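Local coordinates for protein trans-isoprenyl diphosphate synthase (PDB 3OYR) that probably makes all-trans-octaprenyl diphosphate, precursor of the quinone side chain, by adding five isopentenyl diphosphate units to farnesyl diphosphate, at residues B[27-38]-B[67-78]; B[310-321]-B[333-341]. All coordinates share one frame; numbering follows the deposited sequence. Where two conformers were deposited one is given.

Contact 1 (B[27-38]-B[67-78]); sequences LVRLAEADMAGV and RLRPLMTVAAAR. With DMA (dimethylallyl diphosphate), chain D.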
# COMPACT_ATOMS: atom_id res chain seq x y z
N LEU B 27 -14.11 -19.40 18.46
CA LEU B 27 -13.15 -18.31 18.29
C LEU B 27 -13.82 -16.93 18.49
O LEU B 27 -13.36 -16.13 19.28
CB LEU B 27 -12.46 -18.39 16.91
CG LEU B 27 -11.32 -17.39 16.65
CD1 LEU B 27 -10.34 -17.27 17.82
CD2 LEU B 27 -10.58 -17.79 15.41
N VAL B 28 -14.92 -16.70 17.78
CA VAL B 28 -15.63 -15.44 17.79
C VAL B 28 -16.12 -15.08 19.19
O VAL B 28 -15.95 -13.94 19.66
CB VAL B 28 -16.79 -15.51 16.79
CG1 VAL B 28 -17.79 -14.35 16.98
CG2 VAL B 28 -16.23 -15.54 15.39
N ARG B 29 -16.66 -16.08 19.88
CA ARG B 29 -17.16 -15.93 21.24
C ARG B 29 -16.03 -15.65 22.24
O ARG B 29 -16.14 -14.75 23.07
CB ARG B 29 -17.90 -17.19 21.62
CG ARG B 29 -18.78 -17.09 22.82
CD ARG B 29 -19.69 -18.31 22.85
NE ARG B 29 -18.96 -19.55 23.10
CZ ARG B 29 -18.91 -20.61 22.28
NH1 ARG B 29 -19.58 -20.63 21.12
NH2 ARG B 29 -18.22 -21.66 22.64
N LEU B 30 -14.94 -16.41 22.17
CA LEU B 30 -13.79 -16.16 23.04
C LEU B 30 -13.16 -14.78 22.81
O LEU B 30 -12.66 -14.15 23.74
CB LEU B 30 -12.73 -17.24 22.85
CG LEU B 30 -13.03 -18.62 23.45
CD1 LEU B 30 -12.07 -19.61 22.82
CD2 LEU B 30 -12.91 -18.61 24.99
N ALA B 31 -13.22 -14.31 21.56
CA ALA B 31 -12.54 -13.07 21.17
C ALA B 31 -13.43 -11.81 21.21
O ALA B 31 -12.94 -10.69 21.00
CB ALA B 31 -11.93 -13.23 19.79
N GLU B 32 -14.72 -12.00 21.49
CA GLU B 32 -15.73 -10.95 21.55
C GLU B 32 -15.25 -9.68 22.24
O GLU B 32 -15.31 -8.60 21.65
CB GLU B 32 -17.00 -11.48 22.22
CG GLU B 32 -18.19 -10.52 22.19
CD GLU B 32 -19.50 -11.18 22.67
OE1 GLU B 32 -19.44 -12.16 23.45
OE2 GLU B 32 -20.58 -10.70 22.26
N ALA B 33 -14.74 -9.81 23.47
CA ALA B 33 -14.33 -8.65 24.25
C ALA B 33 -13.10 -7.94 23.64
O ALA B 33 -12.94 -6.73 23.78
CB ALA B 33 -14.07 -9.04 25.73
N ASP B 34 -12.23 -8.69 22.97
CA ASP B 34 -11.10 -8.08 22.30
C ASP B 34 -11.47 -7.47 20.96
O ASP B 34 -10.94 -6.43 20.58
CB ASP B 34 -9.98 -9.11 22.13
CG ASP B 34 -9.30 -9.43 23.44
OD1 ASP B 34 -8.89 -8.49 24.16
OD2 ASP B 34 -9.17 -10.62 23.76
N MET B 35 -12.39 -8.12 20.25
CA MET B 35 -12.81 -7.62 18.95
C MET B 35 -13.63 -6.34 19.00
O MET B 35 -13.71 -5.61 18.01
CB MET B 35 -13.57 -8.69 18.18
CG MET B 35 -12.64 -9.77 17.56
SD MET B 35 -11.28 -9.24 16.49
CE MET B 35 -12.18 -8.75 15.02
N ALA B 36 -14.29 -6.09 20.12
CA ALA B 36 -14.97 -4.82 20.29
C ALA B 36 -13.93 -3.71 20.32
O ALA B 36 -14.13 -2.69 19.70
CB ALA B 36 -15.88 -4.81 21.54
N GLY B 37 -12.80 -3.93 21.00
CA GLY B 37 -11.68 -3.00 20.94
C GLY B 37 -11.08 -2.81 19.55
O GLY B 37 -10.74 -1.69 19.15
N VAL B 38 -10.95 -3.92 18.82
CA VAL B 38 -10.37 -3.93 17.47
C VAL B 38 -11.28 -3.16 16.51
O VAL B 38 -10.82 -2.30 15.73
CB VAL B 38 -10.14 -5.40 16.99
CG1 VAL B 38 -9.64 -5.46 15.58
CG2 VAL B 38 -9.14 -6.10 17.92
N ARG B 67 -13.32 -11.48 9.37
CA ARG B 67 -12.38 -10.96 10.36
C ARG B 67 -11.44 -12.02 10.92
O ARG B 67 -10.97 -11.90 12.05
CB ARG B 67 -13.12 -10.23 11.48
CG ARG B 67 -14.00 -9.09 10.95
CD ARG B 67 -13.13 -7.89 10.53
NE ARG B 67 -13.95 -6.71 10.30
CZ ARG B 67 -14.57 -6.44 9.16
NH1 ARG B 67 -14.44 -7.26 8.12
NH2 ARG B 67 -15.33 -5.36 9.06
N LEU B 68 -11.15 -13.05 10.11
CA LEU B 68 -10.30 -14.17 10.56
C LEU B 68 -8.90 -13.72 10.90
O LEU B 68 -8.31 -14.19 11.88
CB LEU B 68 -10.23 -15.29 9.50
CG LEU B 68 -11.55 -15.96 9.11
CD1 LEU B 68 -11.30 -17.17 8.24
CD2 LEU B 68 -12.38 -16.37 10.33
N ARG B 69 -8.39 -12.77 10.12
CA ARG B 69 -7.05 -12.28 10.38
C ARG B 69 -6.87 -11.57 11.72
O ARG B 69 -5.99 -12.01 12.49
CB ARG B 69 -6.50 -11.52 9.18
CG ARG B 69 -6.19 -12.42 8.01
CD ARG B 69 -6.33 -11.61 6.76
NE ARG B 69 -6.32 -12.41 5.55
CZ ARG B 69 -7.41 -12.91 4.99
NH1 ARG B 69 -8.61 -12.73 5.55
NH2 ARG B 69 -7.29 -13.61 3.88
N PRO B 70 -7.71 -10.53 12.04
CA PRO B 70 -7.60 -9.97 13.42
C PRO B 70 -7.95 -10.96 14.52
O PRO B 70 -7.35 -10.89 15.60
CB PRO B 70 -8.60 -8.78 13.43
CG PRO B 70 -9.44 -8.94 12.19
CD PRO B 70 -8.59 -9.69 11.20
N LEU B 71 -8.91 -11.86 14.27
CA LEU B 71 -9.25 -12.94 15.18
C LEU B 71 -8.04 -13.80 15.53
O LEU B 71 -7.84 -14.17 16.69
CB LEU B 71 -10.37 -13.85 14.63
CG LEU B 71 -11.79 -13.32 14.74
CD1 LEU B 71 -12.80 -14.24 14.02
CD2 LEU B 71 -12.18 -13.09 16.17
N MET B 72 -7.24 -14.11 14.51
CA MET B 72 -6.04 -14.91 14.73
C MET B 72 -4.99 -14.16 15.54
O MET B 72 -4.35 -14.77 16.40
CB MET B 72 -5.50 -15.47 13.42
CG MET B 72 -6.28 -16.69 12.99
SD MET B 72 -6.08 -17.08 11.25
CE MET B 72 -4.30 -17.40 11.27
N THR B 73 -4.83 -12.86 15.30
CA THR B 73 -3.96 -12.04 16.12
C THR B 73 -4.44 -12.09 17.57
O THR B 73 -3.64 -12.32 18.49
CB THR B 73 -3.95 -10.56 15.65
OG1 THR B 73 -3.52 -10.50 14.29
CG2 THR B 73 -3.01 -9.70 16.54
N VAL B 74 -5.74 -11.90 17.77
CA VAL B 74 -6.34 -11.98 19.12
C VAL B 74 -6.10 -13.36 19.75
O VAL B 74 -5.54 -13.47 20.85
CB VAL B 74 -7.85 -11.60 19.12
CG1 VAL B 74 -8.49 -12.01 20.44
CG2 VAL B 74 -8.01 -10.09 18.87
N ALA B 75 -6.49 -14.41 19.04
CA ALA B 75 -6.25 -15.80 19.51
C ALA B 75 -4.79 -16.10 19.87
O ALA B 75 -4.51 -16.72 20.92
CB ALA B 75 -6.77 -16.82 18.49
N ALA B 76 -3.86 -15.64 19.02
CA ALA B 76 -2.44 -15.91 19.24
C ALA B 76 -1.94 -15.18 20.46
O ALA B 76 -1.14 -15.74 21.22
CB ALA B 76 -1.63 -15.49 18.03
N ALA B 77 -2.40 -13.95 20.66
CA ALA B 77 -1.97 -13.16 21.83
C ALA B 77 -2.45 -13.77 23.16
O ALA B 77 -1.68 -13.87 24.13
CB ALA B 77 -2.43 -11.71 21.69
N ARG B 78 -3.71 -14.18 23.19
CA ARG B 78 -4.28 -14.83 24.38
C ARG B 78 -3.72 -16.23 24.64
O ARG B 78 -3.49 -16.60 25.80
CB ARG B 78 -5.81 -14.89 24.28
CG ARG B 78 -6.51 -13.51 24.28
CD ARG B 78 -6.23 -12.75 25.57
NE ARG B 78 -6.82 -11.41 25.61
CZ ARG B 78 -6.49 -10.48 26.51
NH1 ARG B 78 -5.58 -10.74 27.43
NH2 ARG B 78 -7.07 -9.29 26.49
C1 DMA D . -10.42 -12.76 0.64
O1 DMA D . -10.32 -13.01 2.05
C2 DMA D . -8.95 -12.84 0.40
C3 DMA D . -8.35 -13.97 0.02
C4 DMA D . -9.11 -15.23 -0.32
C5 DMA D . -6.86 -13.93 -0.09
PA DMA D . -11.49 -13.54 3.02
O1A DMA D . -10.98 -13.72 4.43
O2A DMA D . -12.12 -14.74 2.38
O3A DMA D . -12.46 -12.24 2.87
PB DMA D . -13.37 -11.50 3.99
O1B DMA D . -12.43 -10.61 4.78
O2B DMA D . -14.25 -10.74 3.03
O3B DMA D . -14.06 -12.54 4.84
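OD1 of D34 is gripped twice: by R78 NH2 at 3.1 Å, on its syn lone pair, and by the amide NE2 of Q88 from helix 87-109. R78 also sends NE to D34 OD2 (3.1 Å), making a side-on, two-pronged salt bridge with both hydrogen bonds nearly straight and the carboxylate and guanidinium planes only 25° apart. A bend at chi2 (-61°) turns the arginine so that these two nitrogens face the aspartate. A leucine in place of R78 would probably leave the buried D34 carboxylate with Q88 but without its counter-charge. Beside the pair, V74 fits as a knob among A31, D34, M35 and V38. L71 fills the next hole, its CD2 3.6 Å from both A31 CB and M35 CG, while CD1 reaches V28 CG2. M35 folds at chi2 and chi3 to lay CE against P70, 3.9 Å from its CB, and L27 CD1 meets A75 CB at 3.7 Å. The axes of the two segments cross at 97°. R69 points its guanidinium edge at the ligand, NH1 to DMA O1A at 2.8 Å, and the ligand is also hydrogen-bonded by H98, R115 and the backbone N of K66: a diphosphate pocket in the all-helical isoprenoid synthase fold.

Contact 2 (B[310-321]-B[333-341]); sequences AADYADKAKAAL and LEELADFAV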
# COMPACT_ATOMS: atom_id res chain seq x y z
N ALA B 310 -5.90 -29.20 0.89
CA ALA B 310 -6.28 -28.21 1.91
C ALA B 310 -6.37 -28.84 3.30
O ALA B 310 -5.82 -28.30 4.27
CB ALA B 310 -7.61 -27.51 1.54
N ALA B 311 -7.04 -30.00 3.39
CA ALA B 311 -7.16 -30.73 4.65
C ALA B 311 -5.79 -31.16 5.20
O ALA B 311 -5.59 -31.16 6.42
CB ALA B 311 -8.10 -31.96 4.49
N ASP B 312 -4.85 -31.50 4.31
CA ASP B 312 -3.46 -31.81 4.69
C ASP B 312 -2.78 -30.62 5.37
O ASP B 312 -2.09 -30.76 6.38
CB ASP B 312 -2.63 -32.24 3.47
CG ASP B 312 -2.93 -33.66 3.01
OD1 ASP B 312 -3.70 -34.37 3.70
OD2 ASP B 312 -2.39 -34.08 1.96
N TYR B 313 -2.98 -29.43 4.80
CA TYR B 313 -2.46 -28.20 5.41
C TYR B 313 -3.17 -27.89 6.71
O TYR B 313 -2.52 -27.47 7.68
CB TYR B 313 -2.52 -27.03 4.42
CG TYR B 313 -1.43 -27.12 3.37
CD1 TYR B 313 -1.74 -27.37 2.04
CD2 TYR B 313 -0.09 -26.99 3.71
CE1 TYR B 313 -0.74 -27.45 1.07
CE2 TYR B 313 0.91 -27.09 2.76
CZ TYR B 313 0.57 -27.32 1.44
OH TYR B 313 1.55 -27.43 0.49
N ALA B 314 -4.48 -28.14 6.78
CA ALA B 314 -5.23 -27.94 8.03
C ALA B 314 -4.73 -28.84 9.17
O ALA B 314 -4.68 -28.39 10.32
CB ALA B 314 -6.70 -28.12 7.84
N ASP B 315 -4.37 -30.09 8.85
CA ASP B 315 -3.75 -31.02 9.82
C ASP B 315 -2.43 -30.49 10.33
O ASP B 315 -2.11 -30.59 11.52
CB ASP B 315 -3.55 -32.43 9.22
CG ASP B 315 -4.87 -33.14 8.91
OD1 ASP B 315 -5.92 -32.68 9.40
OD2 ASP B 315 -4.85 -34.13 8.16
N LYS B 316 -1.64 -29.93 9.41
CA LYS B 316 -0.35 -29.32 9.75
C LYS B 316 -0.58 -28.13 10.69
O LYS B 316 0.12 -27.96 11.69
CB LYS B 316 0.40 -28.88 8.48
CG LYS B 316 1.02 -30.02 7.65
CD LYS B 316 1.49 -29.52 6.30
CE LYS B 316 2.17 -30.62 5.48
NZ LYS B 316 3.66 -30.53 5.51
N ALA B 317 -1.60 -27.31 10.38
CA ALA B 317 -1.95 -26.17 11.27
C ALA B 317 -2.31 -26.63 12.68
O ALA B 317 -1.81 -26.08 13.66
CB ALA B 317 -3.06 -25.29 10.67
N LYS B 318 -3.15 -27.67 12.78
CA LYS B 318 -3.54 -28.21 14.08
C LYS B 318 -2.33 -28.80 14.83
O LYS B 318 -2.18 -28.57 16.01
CB LYS B 318 -4.64 -29.24 13.94
CG LYS B 318 -5.91 -28.72 13.31
CD LYS B 318 -6.81 -29.85 12.87
CE LYS B 318 -7.86 -30.15 13.90
NZ LYS B 318 -8.90 -31.09 13.37
N ALA B 319 -1.46 -29.51 14.12
CA ALA B 319 -0.27 -30.10 14.73
C ALA B 319 0.74 -29.05 15.15
O ALA B 319 1.48 -29.24 16.12
CB ALA B 319 0.37 -31.18 13.77
N ALA B 320 0.78 -27.92 14.43
CA ALA B 320 1.63 -26.78 14.84
C ALA B 320 1.39 -26.25 16.27
O ALA B 320 2.28 -25.65 16.86
CB ALA B 320 1.53 -25.66 13.84
N LEU B 321 0.20 -26.48 16.81
CA LEU B 321 -0.15 -26.00 18.17
C LEU B 321 0.12 -26.99 19.32
O LEU B 321 -0.15 -26.68 20.48
CB LEU B 321 -1.61 -25.57 18.22
CG LEU B 321 -2.04 -24.47 17.24
CD1 LEU B 321 -3.53 -24.29 17.36
CD2 LEU B 321 -1.31 -23.17 17.53
N LEU B 333 -8.80 -22.57 17.74
CA LEU B 333 -7.88 -22.52 16.59
C LEU B 333 -7.84 -23.83 15.80
O LEU B 333 -7.67 -23.84 14.58
CB LEU B 333 -6.49 -22.11 17.03
CG LEU B 333 -6.37 -20.64 17.45
CD1 LEU B 333 -4.94 -20.33 17.74
CD2 LEU B 333 -6.90 -19.71 16.35
N GLU B 334 -8.09 -24.94 16.48
CA GLU B 334 -8.19 -26.20 15.77
C GLU B 334 -9.49 -26.28 14.98
O GLU B 334 -9.51 -26.74 13.84
CB GLU B 334 -8.01 -27.37 16.72
CG GLU B 334 -6.56 -27.46 17.20
CD GLU B 334 -6.36 -28.50 18.28
OE1 GLU B 334 -7.35 -28.87 18.95
OE2 GLU B 334 -5.21 -28.94 18.47
N GLU B 335 -10.56 -25.73 15.56
CA GLU B 335 -11.84 -25.73 14.86
C GLU B 335 -11.80 -24.79 13.66
O GLU B 335 -12.45 -25.05 12.63
CB GLU B 335 -13.00 -25.39 15.83
CG GLU B 335 -13.29 -26.52 16.84
CD GLU B 335 -14.28 -26.12 17.93
OE1 GLU B 335 -14.51 -24.92 18.15
OE2 GLU B 335 -14.84 -27.02 18.57
N LEU B 336 -11.03 -23.71 13.77
CA LEU B 336 -10.85 -22.78 12.64
C LEU B 336 -10.11 -23.43 11.47
O LEU B 336 -10.44 -23.20 10.30
CB LEU B 336 -10.14 -21.50 13.09
CG LEU B 336 -9.74 -20.47 12.02
CD1 LEU B 336 -10.98 -19.79 11.42
CD2 LEU B 336 -8.78 -19.43 12.57
N ALA B 337 -9.11 -24.26 11.79
CA ALA B 337 -8.36 -25.01 10.78
C ALA B 337 -9.26 -25.91 9.93
O ALA B 337 -9.14 -25.93 8.71
CB ALA B 337 -7.24 -25.83 11.45
N ASP B 338 -10.19 -26.62 10.57
CA ASP B 338 -11.19 -27.43 9.87
C ASP B 338 -12.17 -26.58 9.10
O ASP B 338 -12.59 -26.93 7.99
CB ASP B 338 -11.92 -28.34 10.87
CG ASP B 338 -11.03 -29.46 11.40
OD1 ASP B 338 -10.04 -29.82 10.71
OD2 ASP B 338 -11.29 -29.97 12.50
N PHE B 339 -12.52 -25.44 9.70
CA PHE B 339 -13.43 -24.50 9.07
C PHE B 339 -12.84 -23.92 7.79
O PHE B 339 -13.56 -23.75 6.79
CB PHE B 339 -13.84 -23.37 10.03
CG PHE B 339 -14.79 -22.39 9.41
CD1 PHE B 339 -16.14 -22.72 9.27
CD2 PHE B 339 -14.35 -21.16 8.96
CE1 PHE B 339 -17.03 -21.81 8.70
CE2 PHE B 339 -15.24 -20.25 8.38
CZ PHE B 339 -16.58 -20.57 8.26
N ALA B 340 -11.55 -23.60 7.80
CA ALA B 340 -10.86 -23.13 6.60
C ALA B 340 -11.11 -24.03 5.38
O ALA B 340 -11.32 -23.54 4.28
CB ALA B 340 -9.37 -22.96 6.85
N VAL B 341 -11.12 -25.35 5.60
CA VAL B 341 -11.37 -26.33 4.54
C VAL B 341 -12.87 -26.55 4.28
O VAL B 341 -13.29 -26.65 3.12
CB VAL B 341 -10.68 -27.69 4.88
CG1 VAL B 341 -10.86 -28.69 3.76
CG2 VAL B 341 -9.19 -27.47 5.15
O HOH W 1 -2.52 -29.40 18.65
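The carboxylate of D338 takes the ammonium of K318 on the syn side of OD2, with NZ 2.8 Å from OD2 and lifted 21° out of the carboxylate plane. NZ also makes a weak second bond to OD1 of D338, so one lysine nitrogen faces both oxygens. The other flat group, the carboxylate of E334, is tied to the opposite helix through a water that donates to E334 OE2 (2.7 Å) and to the backbone O of K318 (2.8 Å). K318 reaches D338 by a bend at chi3 (97°); on the way its CG rests on A337 CB at 3.7 Å and its CE passes beside E334 CB, with the lysine and glutamate chains at about a right angle. D315 OD1 lies 5.2 Å from D338 OD1, and the lysine charge is likely to offset some of the repulsion between these two acids.

The two segments form an antiparallel helical hairpin, part of the all-helical isoprenoid synthase fold, with their axes 171° apart in direction and 8.9 Å from each other at closest. Alanines permit this nearness. The methyl of A314 sits against the carbonyl oxygen of A337, and A337 CB faces the methyls of both A314 and A317. Toward one end V341 covers the first turn of 310-321: its CG2 lies against A310 O and meets A314 CB at 3.7 Å, while CG1 turns to A310 CB and the methyl of A311. At the other end L321 crosses L333 at about a right angle, CD1 touching L333 CB at 3.7 Å. Beyond the pair, Y313 packs on N223 and L226 of helix 211-238, and the carbonyl of L333 accepts a hydrogen bond from the hydroxyl of Y220.

Helix 328-342 joins the two contacts, whose centres are about 18 Å apart: it is one half of contact 2 and packs on both helices of contact 1. L336 does most of this, with CD2 3.7 Å from L27 CD2 and CD1 3.9 Å from L68 CD2; a turn earlier, L333 CD2 meets A75 CB at 3.6 Å. Segment 67-78 of contact 1 reaches a bound ligand directly, since R69 belongs to a dimethylallyl diphosphate pocket. Contact 2 stands further back: the side chain of A310 is about 9 Å from that of the calcium-binding D232 and about 13 Å from a bound dimethylallyl diphosphate. Along the chain the contacts follow in series, contact 1 closing before contact 2 opens.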